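Local coordinates for protein putative phosphohydrolase (Shewanella amazonensis, PDB 3M1T) that is of unknown function but, as an HDOD-domain protein of the HD phosphodiesterase clan, may act in signal transduction or as a phosphohydrolase, at residues 111-116 / 136-141; 200-205 / 220-225. All coordinates share one frame; numbering follows the deposited sequence. Where two conformers were deposited one is given.

Interaction 1 of 2, residues 111-116 / 136-141; sequences FEVAII and ILHSIG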
loop_
_atom_site.group_PDB
_atom_site.type_symbol
_atom_site.label_atom_id
_atom_site.label_comp_id
_atom_site.label_asym_id
_atom_site.label_seq_id
_atom_site.Cartn_x
_atom_site.Cartn_y
_atom_site.Cartn_z
ATOM N N PHE A 111 -5.175 -3.956 0.598
ATOM C CA PHE A 111 -5.673 -4.154 -0.764
ATOM C C PHE A 111 -6.888 -3.300 -1.062
ATOM O O PHE A 111 -7.016 -2.795 -2.158
ATOM C CB PHE A 111 -6.020 -5.625 -1.038
ATOM C CG PHE A 111 -4.829 -6.518 -1.175
ATOM C CD1 PHE A 111 -3.741 -6.133 -1.952
ATOM C CD2 PHE A 111 -4.780 -7.729 -0.520
ATOM C CE1 PHE A 111 -2.649 -6.948 -2.068
ATOM C CE2 PHE A 111 -3.692 -8.539 -0.641
ATOM C CZ PHE A 111 -2.637 -8.160 -1.414
ATOM N N GLU A 112 -7.768 -3.149 -0.082
ATOM C CA GLU A 112 -8.959 -2.272 -0.247
ATOM C C GLU A 112 -8.489 -0.872 -0.606
ATOM O O GLU A 112 -8.946 -0.277 -1.590
ATOM C CB GLU A 112 -9.837 -2.200 1.017
ATOM C CG GLU A 112 -10.733 -3.402 1.297
ATOM C CD GLU A 112 -11.884 -3.574 0.304
ATOM O OE1 GLU A 112 -12.630 -2.583 -0.040
ATOM O OE2 GLU A 112 -12.101 -4.746 -0.085
ATOM N N VAL A 113 -7.518 -0.375 0.164
ATOM C CA VAL A 113 -6.935 0.929 -0.109
ATOM C C VAL A 113 -6.287 0.958 -1.497
ATOM O O VAL A 113 -6.479 1.898 -2.267
ATOM C CB VAL A 113 -5.948 1.361 0.999
ATOM C CG1 VAL A 113 -5.082 2.581 0.583
ATOM C CG2 VAL A 113 -6.689 1.621 2.342
ATOM N N ALA A 114 -5.496 -0.059 -1.822
ATOM C CA ALA A 114 -4.853 -0.140 -3.131
ATOM C C ALA A 114 -5.817 -0.126 -4.283
ATOM O O ALA A 114 -5.622 0.565 -5.289
ATOM C CB ALA A 114 -3.921 -1.396 -3.189
ATOM N N ILE A 115 -6.910 -0.888 -4.149
ATOM C CA ILE A 115 -7.933 -0.922 -5.203
ATOM C C ILE A 115 -8.597 0.439 -5.412
ATOM O O ILE A 115 -8.825 0.905 -6.564
ATOM C CB ILE A 115 -8.995 -2.036 -4.883
ATOM C CG1 ILE A 115 -8.380 -3.426 -5.052
ATOM C CG2 ILE A 115 -10.287 -1.814 -5.718
ATOM C CD1 ILE A 115 -9.281 -4.522 -4.424
ATOM N N ILE A 116 -8.897 1.090 -4.300
ATOM C CA ILE A 116 -9.465 2.429 -4.329
ATOM C C ILE A 116 -8.497 3.413 -4.983
ATOM O O ILE A 116 -8.856 4.148 -5.901
ATOM C CB ILE A 116 -9.908 2.932 -2.931
ATOM C CG1 ILE A 116 -11.027 2.063 -2.342
ATOM C CG2 ILE A 116 -10.367 4.434 -3.006
ATOM C CD1 ILE A 116 -11.140 2.203 -0.821
ATOM N N ILE A 136 -0.290 -0.782 -1.647
ATOM C CA ILE A 136 0.332 -1.995 -1.082
ATOM C C ILE A 136 1.342 -1.644 -0.028
ATOM O O ILE A 136 1.411 -2.299 0.984
ATOM C CB ILE A 136 0.994 -2.849 -2.167
ATOM C CG1 ILE A 136 -0.077 -3.403 -3.075
ATOM C CG2 ILE A 136 1.926 -3.946 -1.550
ATOM C CD1 ILE A 136 -1.202 -4.227 -2.359
ATOM N N LEU A 137 2.090 -0.571 -0.248
ATOM C CA LEU A 137 3.218 -0.196 0.625
ATOM C C LEU A 137 2.813 0.710 1.791
ATOM O O LEU A 137 3.600 0.919 2.714
ATOM C CB LEU A 137 4.272 0.547 -0.187
ATOM C CG LEU A 137 4.958 -0.257 -1.263
ATOM C CD1 LEU A 137 5.847 0.650 -2.190
ATOM C CD2 LEU A 137 5.759 -1.427 -0.645
ATOM N N HIS A 138 1.601 1.278 1.735
ATOM C CA HIS A 138 1.378 2.468 2.556
ATOM C C HIS A 138 1.390 2.271 4.055
ATOM O O HIS A 138 1.699 3.224 4.808
ATOM C CB HIS A 138 0.048 3.171 2.167
ATOM C CG HIS A 138 -1.144 2.630 2.851
ATOM N ND1 HIS A 138 -1.764 1.470 2.446
ATOM C CD2 HIS A 138 -1.893 3.114 3.892
ATOM C CE1 HIS A 138 -2.831 1.266 3.197
ATOM N NE2 HIS A 138 -2.903 2.231 4.099
ATOM N N SER A 139 1.019 1.081 4.515
ATOM C CA SER A 139 0.813 0.862 5.947
ATOM C C SER A 139 1.890 0.003 6.581
ATOM O O SER A 139 1.821 -0.382 7.749
ATOM C CB SER A 139 -0.578 0.233 6.196
ATOM O OG SER A 139 -0.961 0.485 7.545
ATOM N N ILE A 140 2.937 -0.328 5.834
ATOM C CA ILE A 140 3.944 -1.219 6.400
ATOM C C ILE A 140 4.689 -0.588 7.590
ATOM O O ILE A 140 5.159 -1.305 8.465
ATOM C CB ILE A 140 4.900 -1.715 5.349
ATOM C CG1 ILE A 140 4.083 -2.476 4.294
ATOM C CG2 ILE A 140 5.992 -2.615 5.955
ATOM C CD1 ILE A 140 4.893 -2.882 3.019
ATOM N N GLY A 141 4.802 0.733 7.622
ATOM C CA GLY A 141 5.458 1.415 8.732
ATOM C C GLY A 141 4.777 1.121 10.064
ATOM O O GLY A 141 5.473 1.066 11.069
#
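Buried packing of a helix against a helix end and turn, in the all-helical HDOD domain, joins Val113 and Ala114 of helix 103-124 to Ile136 and His138, at the C-terminal part of helix 128-137 and in the type I beta turn, Leu137 to Ile140, before helix 140-148. The sequence His138-Ser139 probably occupies the place of the paired His-Asp signature of related HD-domain enzymes, which would make this a degenerate version of that motif, packed against helix 103-124. No hydrogen bond crosses the contact; the His138 ring packs against Val113 while its ND1 is bonded to Gly135 O, which helps fix the ring's rotation. The imidazole is sandwiched: CB of Ser139 lies over the centre of one face, and a methyl of Val113 covers the other, offset toward the rim. Beside it the backbones come closest at Ala114 and Ile136, with CA atoms 5.9 Å apart; Ala114 CB stands 4.0 Å from Ile136 CD1. The Phe111 ring approaches the same CD1 obliquely, though its modelled closeness is doubtful. Val113 places CG1 anti to its own backbone N (chi1 167°), and this methyl makes a CH-pi contact 4.0 Å from the His138 ring centroid, 26° off the normal.

Interaction 2 of 2, residues 200-205 / 220-225; sequences QFQNHP and MAKQIA
Lys222 reaches from helix 213-227 to Gln202 and Asn203, the two central residues of a type I beta turn, Phe201 to His204, that follows helix 193-200 in the HDOD fold. The contact shows how one long side chain can tie a helix to a distant turn, for the backbones remain well apart, with the nearest CA atoms, those of Gln202 and Lys222, separated by 8.7 Å. The turn itself is closed by a backbone bond from His204 N to Phe201 O.

The decided polar link is a hydrogen bond from Lys222 NZ to Gln202 OE1, 2.8 Å long. The ammonium lies in the carbonyl plane on a lone pair of OE1, at a C=O...N angle of 129°. The lysine chain is bent at chi3 (69°) and crosses the glutamine at about a right angle; CE of Lys222 lies 3.4 Å from Gln202 OE1. Both ends of the glutamine amide are engaged, since its NE2 is bonded to Ile199 O and probably also to His138 O; these bonds help hold the amide in the orientation that presents OE1 to the lysine. Were Gln202 replaced by an alanine, Lys222 NZ would probably lose this acceptor, and the carbonyls of Ile199 and His138 the amide donor they share.

Asn203 supplies a second carbonyl oxygen nearby: its OD1 is 2.8 Å from Lys222 NZ, and this side chain too meets the lysine roughly at right angles. Two amide oxygens close to one ammonium would be expected to favour its positive charge.

A water links Asn203 and Lys222. The water oxygen accepts a weak hydrogen bond from Lys222 NZ and a shorter one, 2.9 Å long, from Asn203 ND2.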
loop_
_atom_site.group_PDB
_atom_site.type_symbol
_atom_site.label_atom_id
_atom_site.label_comp_id
_atom_site.label_asym_id
_atom_site.label_seq_id
_atom_site.Cartn_x
_atom_site.Cartn_y
_atom_site.Cartn_z
ATOM N N GLN A 200 5.055 8.916 2.432
ATOM C CA GLN A 200 5.501 9.889 3.407
ATOM C C GLN A 200 4.399 10.890 3.799
ATOM O O GLN A 200 4.233 11.177 4.977
ATOM C CB GLN A 200 6.708 10.639 2.852
ATOM C CG GLN A 200 7.212 11.700 3.768
ATOM C CD GLN A 200 8.229 12.625 3.140
ATOM O OE1 GLN A 200 8.543 12.560 1.913
ATOM N NE2 GLN A 200 8.760 13.512 3.967
ATOM N N PHE A 201 3.649 11.360 2.796
ATOM C CA PHE A 201 2.690 12.442 3.049
ATOM C C PHE A 201 1.261 11.966 3.173
ATOM O O PHE A 201 0.349 12.788 3.209
ATOM C CB PHE A 201 2.810 13.522 1.974
ATOM C CG PHE A 201 3.946 14.473 2.207
ATOM C CD1 PHE A 201 3.787 15.554 3.062
ATOM C CD2 PHE A 201 5.161 14.254 1.600
ATOM C CE1 PHE A 201 4.839 16.398 3.320
ATOM C CE2 PHE A 201 6.241 15.093 1.852
ATOM C CZ PHE A 201 6.051 16.172 2.701
ATOM N N GLN A 202 1.033 10.651 3.304
ATOM C CA GLN A 202 -0.330 10.121 3.327
ATOM C C GLN A 202 -1.281 10.781 4.371
ATOM O O GLN A 202 -2.490 10.701 4.197
ATOM C CB GLN A 202 -0.298 8.622 3.531
ATOM C CG GLN A 202 0.219 8.186 4.907
ATOM C CD GLN A 202 0.325 6.696 5.001
ATOM O OE1 GLN A 202 -0.608 5.989 5.389
ATOM N NE2 GLN A 202 1.495 6.161 4.534
ATOM N N ASN A 203 -0.729 11.216 5.492
ATOM C CA ASN A 203 -1.555 11.808 6.588
ATOM C C ASN A 203 -1.651 13.316 6.542
ATOM O O ASN A 203 -2.486 13.884 7.301
ATOM C CB ASN A 203 -0.988 11.366 7.919
ATOM C CG ASN A 203 -1.080 9.873 8.108
ATOM O OD1 ASN A 203 -2.080 9.259 7.733
ATOM N ND2 ASN A 203 -0.017 9.275 8.636
ATOM N N HIS A 204 -0.896 13.931 5.632
ATOM C CA HIS A 204 -0.831 15.376 5.448
ATOM C C HIS A 204 -0.578 15.770 4.039
ATOM O O HIS A 204 0.364 16.494 3.743
ATOM C CB HIS A 204 0.255 15.958 6.316
ATOM C CG HIS A 204 -0.067 15.856 7.766
ATOM N ND1 HIS A 204 -1.047 16.625 8.350
ATOM C CD2 HIS A 204 0.406 15.038 8.734
ATOM C CE1 HIS A 204 -1.143 16.308 9.630
ATOM N NE2 HIS A 204 -0.272 15.347 9.886
ATOM N N PRO A 205 -1.449 15.344 3.140
ATOM C CA PRO A 205 -1.129 15.606 1.731
ATOM C C PRO A 205 -1.025 17.068 1.337
ATOM O O PRO A 205 -0.200 17.431 0.494
ATOM C CB PRO A 205 -2.249 14.896 0.978
ATOM C CG PRO A 205 -3.348 14.820 1.963
ATOM C CD PRO A 205 -2.698 14.582 3.280
HETATM N N MSE A 220 -7.306 9.977 0.724
HETATM C CA MSE A 220 -8.694 9.782 0.330
HETATM C C MSE A 220 -9.118 8.318 0.463
HETATM O O MSE A 220 -10.121 7.976 1.105
HETATM C CB MSE A 220 -8.920 10.318 -1.067
HETATM C CG MSE A 220 -10.314 10.023 -1.600
HETATM SE SE MSE A 220 -10.789 11.362 -2.911
HETATM C CE MSE A 220 -12.724 10.964 -3.007
ATOM N N ALA A 221 -8.285 7.424 -0.084
ATOM C CA ALA A 221 -8.560 5.984 -0.117
ATOM C C ALA A 221 -8.612 5.419 1.310
ATOM O O ALA A 221 -9.468 4.586 1.639
ATOM C CB ALA A 221 -7.499 5.269 -0.978
ATOM N N LYS A 222 -7.699 5.874 2.179
ATOM C CA LYS A 222 -7.699 5.421 3.568
ATOM C C LYS A 222 -8.976 5.774 4.324
ATOM O O LYS A 222 -9.475 4.976 5.096
ATOM C CB LYS A 222 -6.501 5.981 4.327
ATOM C CG LYS A 222 -5.182 5.377 3.915
ATOM C CD LYS A 222 -4.036 6.095 4.578
ATOM C CE LYS A 222 -3.964 5.862 6.087
ATOM N NZ LYS A 222 -2.962 6.756 6.741
ATOM N N GLN A 223 -9.425 7.000 4.105
ATOM C CA GLN A 223 -10.648 7.498 4.749
ATOM C C GLN A 223 -11.852 6.746 4.228
ATOM O O GLN A 223 -12.734 6.361 5.021
ATOM C CB GLN A 223 -10.761 9.004 4.578
ATOM C CG GLN A 223 -11.925 9.592 5.472
ATOM C CD GLN A 223 -11.906 11.075 5.685
ATOM O OE1 GLN A 223 -10.933 11.760 5.376
ATOM N NE2 GLN A 223 -13.051 11.628 6.202
ATOM N N ILE A 224 -11.883 6.455 2.935
ATOM C CA ILE A 224 -12.987 5.721 2.325
ATOM C C ILE A 224 -13.041 4.324 2.911
ATOM O O ILE A 224 -14.098 3.826 3.326
ATOM C CB ILE A 224 -12.819 5.649 0.787
ATOM C CG1 ILE A 224 -12.976 7.056 0.131
ATOM C CG2 ILE A 224 -13.750 4.625 0.187
ATOM C CD1 ILE A 224 -12.668 7.070 -1.376
ATOM N N ALA A 225 -11.861 3.692 2.992
ATOM C CA ALA A 225 -11.795 2.324 3.501
ATOM C C ALA A 225 -12.202 2.294 4.965
ATOM O O ALA A 225 -12.895 1.375 5.378
ATOM C CB ALA A 225 -10.386 1.724 3.321
HETATM O O HOH W 1 -0.377 6.424 8.985
#

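Overall arrangement
The two contacts follow one another along the chain, yet their centres lie only 10 Å apart, and they meet around the His138 turn. The 3.0 Å separation of Gln202 NE2 in interaction 2 from His138 O in interaction 1 ties the two turns together, while Lys222 CD packs 3.7 Å from His138 CD2. A second junction is apolar: Ile116 CG2 touches Ala221 CB at 3.6 Å, joining helices 103-124 and 213-227. The centre of interaction 1 lies about 3 Å from the centre of the chain, that of interaction 2 about 11 Å. Interaction 2 thus abuts the turn that probably corresponds to the HD signature of related enzymes.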